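Local structure of ribosomal-protein-alanine acetyltransferase (5ISV) at residues H17-A22 and A52-T57; V104-A109 and G135-I140. The protein probably transfers an acetyl group from acetyl-CoA to the N-terminal alanine of ribosomal protein bS18, as a GNAT-family N-acetyltransferase. All coordinates share one frame; numbering follows the deposited sequence.

Contact 1 (H17-A22 and A52-T57); sequences HIEQRA and AAFAIT
Apolar packing carries most of the meeting between helix 17-22 and strand 52-57, with Ile18 and Phe54 contributing most of it. Ile18 points from the helix toward the strand, and its branched side chain divides the work. CG2 of Ile18, anti to the backbone N, lies 3.9 Å from CE2 of the Phe54 ring. The other branch, CG1 and CD1 in an extended run, passes on to the strand backbone, where CD1 of Ile18 rests 3.8 Å from C of Ala52 and close to N of Ala53. Phe54 rises from the strand to meet the helix, its CG in the crowded position between N and the carbonyl carbon (chi1 64°). Ile18 and Phe54 run alongside each other with opposite headings. A branched aliphatic and a flat ring suit a gap in which the axes come no nearer than 9.2 Å and run 103° apart.

This is the GNAT fold, with an N-terminal helix laid across the central sheet. Ala52 and Ala53 form a classic beta bulge opposite Leu45, and their methyls turn away from helix 17-22 to touch Leu80 and Leu84 of helix 80-94 on the other side of the sheet.

The polar element is Glu19. Its chain bends at chi2 (80°) and brings OE1 of Glu19 to the edge of the Phe54 ring, near its plane, 3.4 Å from CZ; the weakly positive ring rim suits a carboxylate oxygen. The buried carboxylate is satisfied elsewhere: OE1 accepts from ND2 of Asn68, and OE2 from N of Trp27 and ND1 of His23.

Contact 2 (V104-A109 and G135-I140); sequences VRASNA and GREDAI
The end of strand 99-105, where the chain leaves the sheet for the predicted acetyl-CoA-binding Asn108, is joined here to the antiparallel strand 136-145. Val104 and Ile140 form a hydrogen-bonded pair: N of Val104 gives to O of Ile140 at 2.9 Å, and N of Ile140 returns a nearly straight bond (171°) to O of Val104. Both side chains leave the same face of the sheet and run alongside one another, with CG1 of Val104 3.9 Å from CB of Ile140; beta-branched residues suit this buried stretch. Arg105 and Ala139 follow as a non-hydrogen-bonded pair, and N of Ala106 then donates to O of Asp138 at 2.9 Å, from above the carbonyl plane.

The chain leaves the strand through a type I turn from Arg105 itself to Asn108, gripped by Glu137, whose side chain, extended beyond CG, brings one carboxylate oxygen to Ser107 and the other to Arg105. OE2 of Glu137 takes two donors from Ser107: OG at 2.7 Å on the syn lone pair, and N at 3.0 Å from above the carboxylate plane. Serine fits because its OG, in the crowded position (chi1 58°), reaches the same oxygen as its own amide. OE1 of Glu137 offers its anti lone pair to NH1 of Arg105, a salt bridge of 2.9 Å in the guanidinium plane, although the carboxylate is tilted 62° from that plane. These donors would favour the ionised form.

NH1 of Arg105 also donates a hydrogen bond to O of Pro131, and OD1 of Asp138 accepts from N of Asn128. Asn108 caps helix 109-117 through OD1 to N of Ala111, while strand 121-129 flanks strand 136-145 at the sheet edge.

Overall arrangement
Both contacts involve the same mixed sheet, at places whose centres lie 19 Å apart and whose nearest atoms are about 9 Å apart. All the touching residues of contact 1 are buried, and it sets a helix across the face of strand 50-60; contact 2, partly buried and farther from the centre of the chain, joins two neighbouring strands edge to edge. The chemistry follows: contact 1 has no hydrogen bond between its segments and depends on hydrophobic packing, whereas contact 2 combines backbone pairing with a charged, hydrogen-bonded turn near the surface. Contact 2 itself holds the predicted acetyl-CoA-binding Asn108 and lies near the predicted catalytic Glu103 and Tyr115, while contact 1 adjoins Val71, also predicted to bind acetyl-CoA.

Contact 1 (H17-A22 and A52-T57)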
loop_
_atom_site.group_PDB
_atom_site.type_symbol
_atom_site.label_atom_id
_atom_site.label_comp_id
_atom_site.label_asym_id
_atom_site.label_seq_id
_atom_site.Cartn_x
_atom_site.Cartn_y
_atom_site.Cartn_z
ATOM N N HIS A 17 -10.941 9.343 -7.829
ATOM C CA HIS A 17 -10.968 9.342 -9.288
ATOM C C HIS A 17 -9.998 8.268 -9.867
ATOM O O HIS A 17 -10.347 7.529 -10.776
ATOM C CB HIS A 17 -10.653 10.790 -9.778
ATOM C CG HIS A 17 -10.599 10.964 -11.275
ATOM N ND1 HIS A 17 -11.725 10.996 -12.067
ATOM C CD2 HIS A 17 -9.545 11.101 -12.117
ATOM C CE1 HIS A 17 -11.374 11.196 -13.326
ATOM N NE2 HIS A 17 -10.054 11.242 -13.386
ATOM N N ILE A 18 -8.806 8.163 -9.295
ATOM C CA ILE A 18 -7.861 7.092 -9.673
ATOM C C ILE A 18 -8.429 5.696 -9.392
ATOM O O ILE A 18 -8.383 4.811 -10.224
ATOM C CB ILE A 18 -6.503 7.304 -8.978
ATOM C CG1 ILE A 18 -5.824 8.563 -9.560
ATOM C CG2 ILE A 18 -5.594 6.095 -9.131
ATOM C CD1 ILE A 18 -4.550 8.985 -8.901
ATOM N N GLU A 19 -8.985 5.552 -8.206
ATOM C CA GLU A 19 -9.562 4.269 -7.810
ATOM C C GLU A 19 -10.646 3.765 -8.824
ATOM O O GLU A 19 -10.644 2.568 -9.173
ATOM C CB GLU A 19 -10.125 4.437 -6.410
ATOM C CG GLU A 19 -10.819 3.201 -5.847
ATOM C CD GLU A 19 -9.862 2.163 -5.307
ATOM O OE1 GLU A 19 -8.664 2.429 -5.209
ATOM O OE2 GLU A 19 -10.317 1.046 -4.977
ATOM N N GLN A 20 -11.511 4.666 -9.320
ATOM C CA GLN A 20 -12.517 4.311 -10.350
ATOM C C GLN A 20 -11.948 3.846 -11.673
ATOM O O GLN A 20 -12.529 3.020 -12.378
ATOM C CB GLN A 20 -13.421 5.518 -10.663
ATOM C CG GLN A 20 -14.164 6.103 -9.504
ATOM C CD GLN A 20 -14.653 5.070 -8.513
ATOM O OE1 GLN A 20 -15.462 4.185 -8.843
ATOM N NE2 GLN A 20 -14.116 5.140 -7.300
ATOM N N ARG A 21 -10.817 4.423 -12.023
ATOM C CA ARG A 21 -10.169 4.131 -13.268
ATOM C C ARG A 21 -9.318 2.883 -13.133
ATOM O O ARG A 21 -9.222 2.124 -14.082
ATOM C CB ARG A 21 -9.346 5.366 -13.671
ATOM C CG ARG A 21 -10.208 6.568 -14.066
ATOM C CD ARG A 21 -9.405 7.870 -14.130
ATOM N NE ARG A 21 -8.189 7.696 -14.893
ATOM C CZ ARG A 21 -8.108 7.665 -16.221
ATOM N NH1 ARG A 21 -9.195 7.777 -16.974
ATOM N NH2 ARG A 21 -6.912 7.479 -16.778
ATOM N N ALA A 22 -8.720 2.676 -11.951
ATOM C CA ALA A 22 -7.727 1.617 -11.736
ATOM C C ALA A 22 -8.251 0.265 -11.243
ATOM O O ALA A 22 -7.740 -0.789 -11.605
ATOM C CB ALA A 22 -6.667 2.119 -10.777
ATOM N N ALA A 52 -0.960 10.718 -9.839
ATOM C CA ALA A 52 -0.802 9.522 -10.634
ATOM C C ALA A 52 -0.964 8.201 -9.848
ATOM O O ALA A 52 -1.294 7.168 -10.426
ATOM C CB ALA A 52 0.544 9.568 -11.333
ATOM N N ALA A 53 -0.714 8.252 -8.546
ATOM C CA ALA A 53 -0.837 7.050 -7.691
ATOM C C ALA A 53 -1.039 7.491 -6.245
ATOM O O ALA A 53 -0.708 8.599 -5.857
ATOM C CB ALA A 53 0.408 6.190 -7.843
ATOM N N PHE A 54 -1.592 6.571 -5.435
ATOM C CA PHE A 54 -1.699 6.829 -3.996
ATOM C C PHE A 54 -1.543 5.496 -3.236
ATOM O O PHE A 54 -1.712 4.448 -3.824
ATOM C CB PHE A 54 -3.080 7.433 -3.628
ATOM C CG PHE A 54 -4.232 6.516 -3.887
ATOM C CD1 PHE A 54 -4.591 5.537 -2.936
ATOM C CD2 PHE A 54 -4.952 6.554 -5.055
ATOM C CE1 PHE A 54 -5.593 4.674 -3.216
ATOM C CE2 PHE A 54 -5.979 5.694 -5.317
ATOM C CZ PHE A 54 -6.309 4.735 -4.380
ATOM N N ALA A 55 -1.180 5.660 -1.965
ATOM C CA ALA A 55 -1.049 4.486 -1.049
ATOM C C ALA A 55 -1.625 4.896 0.292
ATOM O O ALA A 55 -1.256 5.880 0.882
ATOM C CB ALA A 55 0.389 4.092 -0.913
ATOM N N ILE A 56 -2.506 4.026 0.807
ATOM C CA ILE A 56 -3.228 4.257 2.088
ATOM C C ILE A 56 -2.704 3.204 3.075
ATOM O O ILE A 56 -2.876 1.996 2.844
ATOM C CB ILE A 56 -4.718 4.069 1.870
ATOM C CG1 ILE A 56 -5.319 4.850 0.737
ATOM C CG2 ILE A 56 -5.506 4.314 3.177
ATOM C CD1 ILE A 56 -5.189 6.325 0.884
ATOM N N THR A 57 -2.123 3.682 4.176
ATOM C CA THR A 57 -1.473 2.786 5.139
ATOM C C THR A 57 -1.845 3.195 6.545
ATOM O O THR A 57 -1.745 4.361 6.893
ATOM C CB THR A 57 0.064 2.846 5.002
ATOM O OG1 THR A 57 0.435 2.491 3.670
ATOM C CG2 THR A 57 0.799 1.896 5.974
#

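Contact 2 (V104-A109 and G135-I140)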
loop_
_atom_site.group_PDB
_atom_site.type_symbol
_atom_site.label_atom_id
_atom_site.label_comp_id
_atom_site.label_asym_id
_atom_site.label_seq_id
_atom_site.Cartn_x
_atom_site.Cartn_y
_atom_site.Cartn_z
ATOM N N VAL A 104 -3.264 -9.238 -1.111
ATOM C CA VAL A 104 -3.335 -9.160 -2.562
ATOM C C VAL A 104 -4.130 -10.331 -3.109
ATOM O O VAL A 104 -3.994 -11.464 -2.653
ATOM C CB VAL A 104 -1.895 -9.061 -3.178
ATOM C CG1 VAL A 104 -1.004 -10.191 -2.739
ATOM C CG2 VAL A 104 -1.915 -8.996 -4.701
ATOM N N ARG A 105 -5.002 -10.077 -4.068
ATOM C CA ARG A 105 -5.690 -11.119 -4.818
ATOM C C ARG A 105 -4.710 -12.099 -5.427
ATOM O O ARG A 105 -3.745 -11.687 -6.079
ATOM C CB ARG A 105 -6.562 -10.476 -5.901
ATOM C CG ARG A 105 -7.799 -9.863 -5.323
ATOM C CD ARG A 105 -8.458 -8.853 -6.234
ATOM N NE ARG A 105 -9.726 -8.387 -5.717
ATOM C CZ ARG A 105 -10.900 -8.994 -5.896
ATOM N NH1 ARG A 105 -10.988 -10.118 -6.598
ATOM N NH2 ARG A 105 -11.997 -8.475 -5.353
ATOM N N ALA A 106 -4.947 -13.395 -5.255
ATOM C CA ALA A 106 -4.003 -14.420 -5.723
ATOM C C ALA A 106 -3.736 -14.387 -7.240
ATOM O O ALA A 106 -2.691 -14.835 -7.695
ATOM C CB ALA A 106 -4.511 -15.784 -5.323
ATOM N N SER A 107 -4.705 -13.887 -8.013
ATOM C CA SER A 107 -4.553 -13.857 -9.471
ATOM C C SER A 107 -3.619 -12.747 -9.941
ATOM O O SER A 107 -3.246 -12.745 -11.118
ATOM C CB SER A 107 -5.893 -13.667 -10.153
ATOM O OG SER A 107 -6.519 -12.475 -9.720
ATOM N N ASN A 108 -3.239 -11.821 -9.063
ATOM C CA ASN A 108 -2.347 -10.733 -9.459
ATOM C C ASN A 108 -0.897 -11.181 -9.321
ATOM O O ASN A 108 -0.142 -10.709 -8.457
ATOM C CB ASN A 108 -2.633 -9.450 -8.679
ATOM C CG ASN A 108 -2.043 -8.223 -9.335
ATOM O OD1 ASN A 108 -1.071 -8.295 -10.125
ATOM N ND2 ASN A 108 -2.634 -7.087 -9.038
ATOM N N ALA A 109 -0.500 -12.061 -10.239
ATOM C CA ALA A 109 0.846 -12.633 -10.228
ATOM C C ALA A 109 1.947 -11.571 -10.383
ATOM O O ALA A 109 2.992 -11.658 -9.738
ATOM C CB ALA A 109 0.963 -13.681 -11.309
ATOM N N GLY A 135 -16.614 -16.053 -9.491
ATOM C CA GLY A 135 -16.990 -16.639 -8.204
ATOM C C GLY A 135 -16.172 -16.029 -7.066
ATOM O O GLY A 135 -16.465 -14.919 -6.641
ATOM N N ARG A 136 -15.144 -16.740 -6.575
ATOM C CA ARG A 136 -14.283 -16.254 -5.471
ATOM C C ARG A 136 -12.790 -16.561 -5.715
ATOM O O ARG A 136 -12.467 -17.442 -6.497
ATOM C CB ARG A 136 -14.765 -16.820 -4.135
ATOM C CG ARG A 136 -16.214 -16.420 -3.830
ATOM C CD ARG A 136 -16.490 -16.377 -2.364
ATOM N NE ARG A 136 -15.913 -15.229 -1.667
ATOM C CZ ARG A 136 -16.413 -13.992 -1.610
ATOM N NH1 ARG A 136 -15.791 -13.098 -0.857
ATOM N NH2 ARG A 136 -17.489 -13.626 -2.303
ATOM N N GLU A 137 -11.890 -15.786 -5.108
ATOM C CA GLU A 137 -10.451 -16.058 -5.194
ATOM C C GLU A 137 -9.773 -15.801 -3.858
ATOM O O GLU A 137 -10.278 -15.043 -3.010
ATOM C CB GLU A 137 -9.775 -15.255 -6.337
ATOM C CG GLU A 137 -9.533 -13.769 -6.099
ATOM C CD GLU A 137 -8.697 -13.122 -7.200
ATOM O OE1 GLU A 137 -9.013 -11.978 -7.546
ATOM O OE2 GLU A 137 -7.722 -13.745 -7.671
ATOM N N ASP A 138 -8.631 -16.443 -3.684
ATOM C CA ASP A 138 -7.874 -16.339 -2.463
ATOM C C ASP A 138 -7.238 -14.960 -2.324
ATOM O O ASP A 138 -6.933 -14.257 -3.326
ATOM C CB ASP A 138 -6.778 -17.395 -2.409
ATOM C CG ASP A 138 -7.302 -18.850 -2.389
ATOM O OD1 ASP A 138 -8.525 -19.121 -2.282
ATOM O OD2 ASP A 138 -6.441 -19.735 -2.535
ATOM N N ALA A 139 -7.030 -14.573 -1.085
ATOM C CA ALA A 139 -6.171 -13.465 -0.690
ATOM C C ALA A 139 -4.847 -14.021 -0.217
ATOM O O ALA A 139 -4.795 -15.069 0.426
ATOM C CB ALA A 139 -6.817 -12.683 0.429
ATOM N N ILE A 140 -3.754 -13.366 -0.598
ATOM C CA ILE A 140 -2.436 -13.703 -0.085
ATOM C C ILE A 140 -2.092 -12.590 0.856
ATOM O O ILE A 140 -2.103 -11.411 0.441
ATOM C CB ILE A 140 -1.344 -13.776 -1.192
ATOM C CG1 ILE A 140 -1.780 -14.661 -2.362
ATOM C CG2 ILE A 140 -0.026 -14.242 -0.600
ATOM C CD1 ILE A 140 -2.098 -16.084 -2.004
#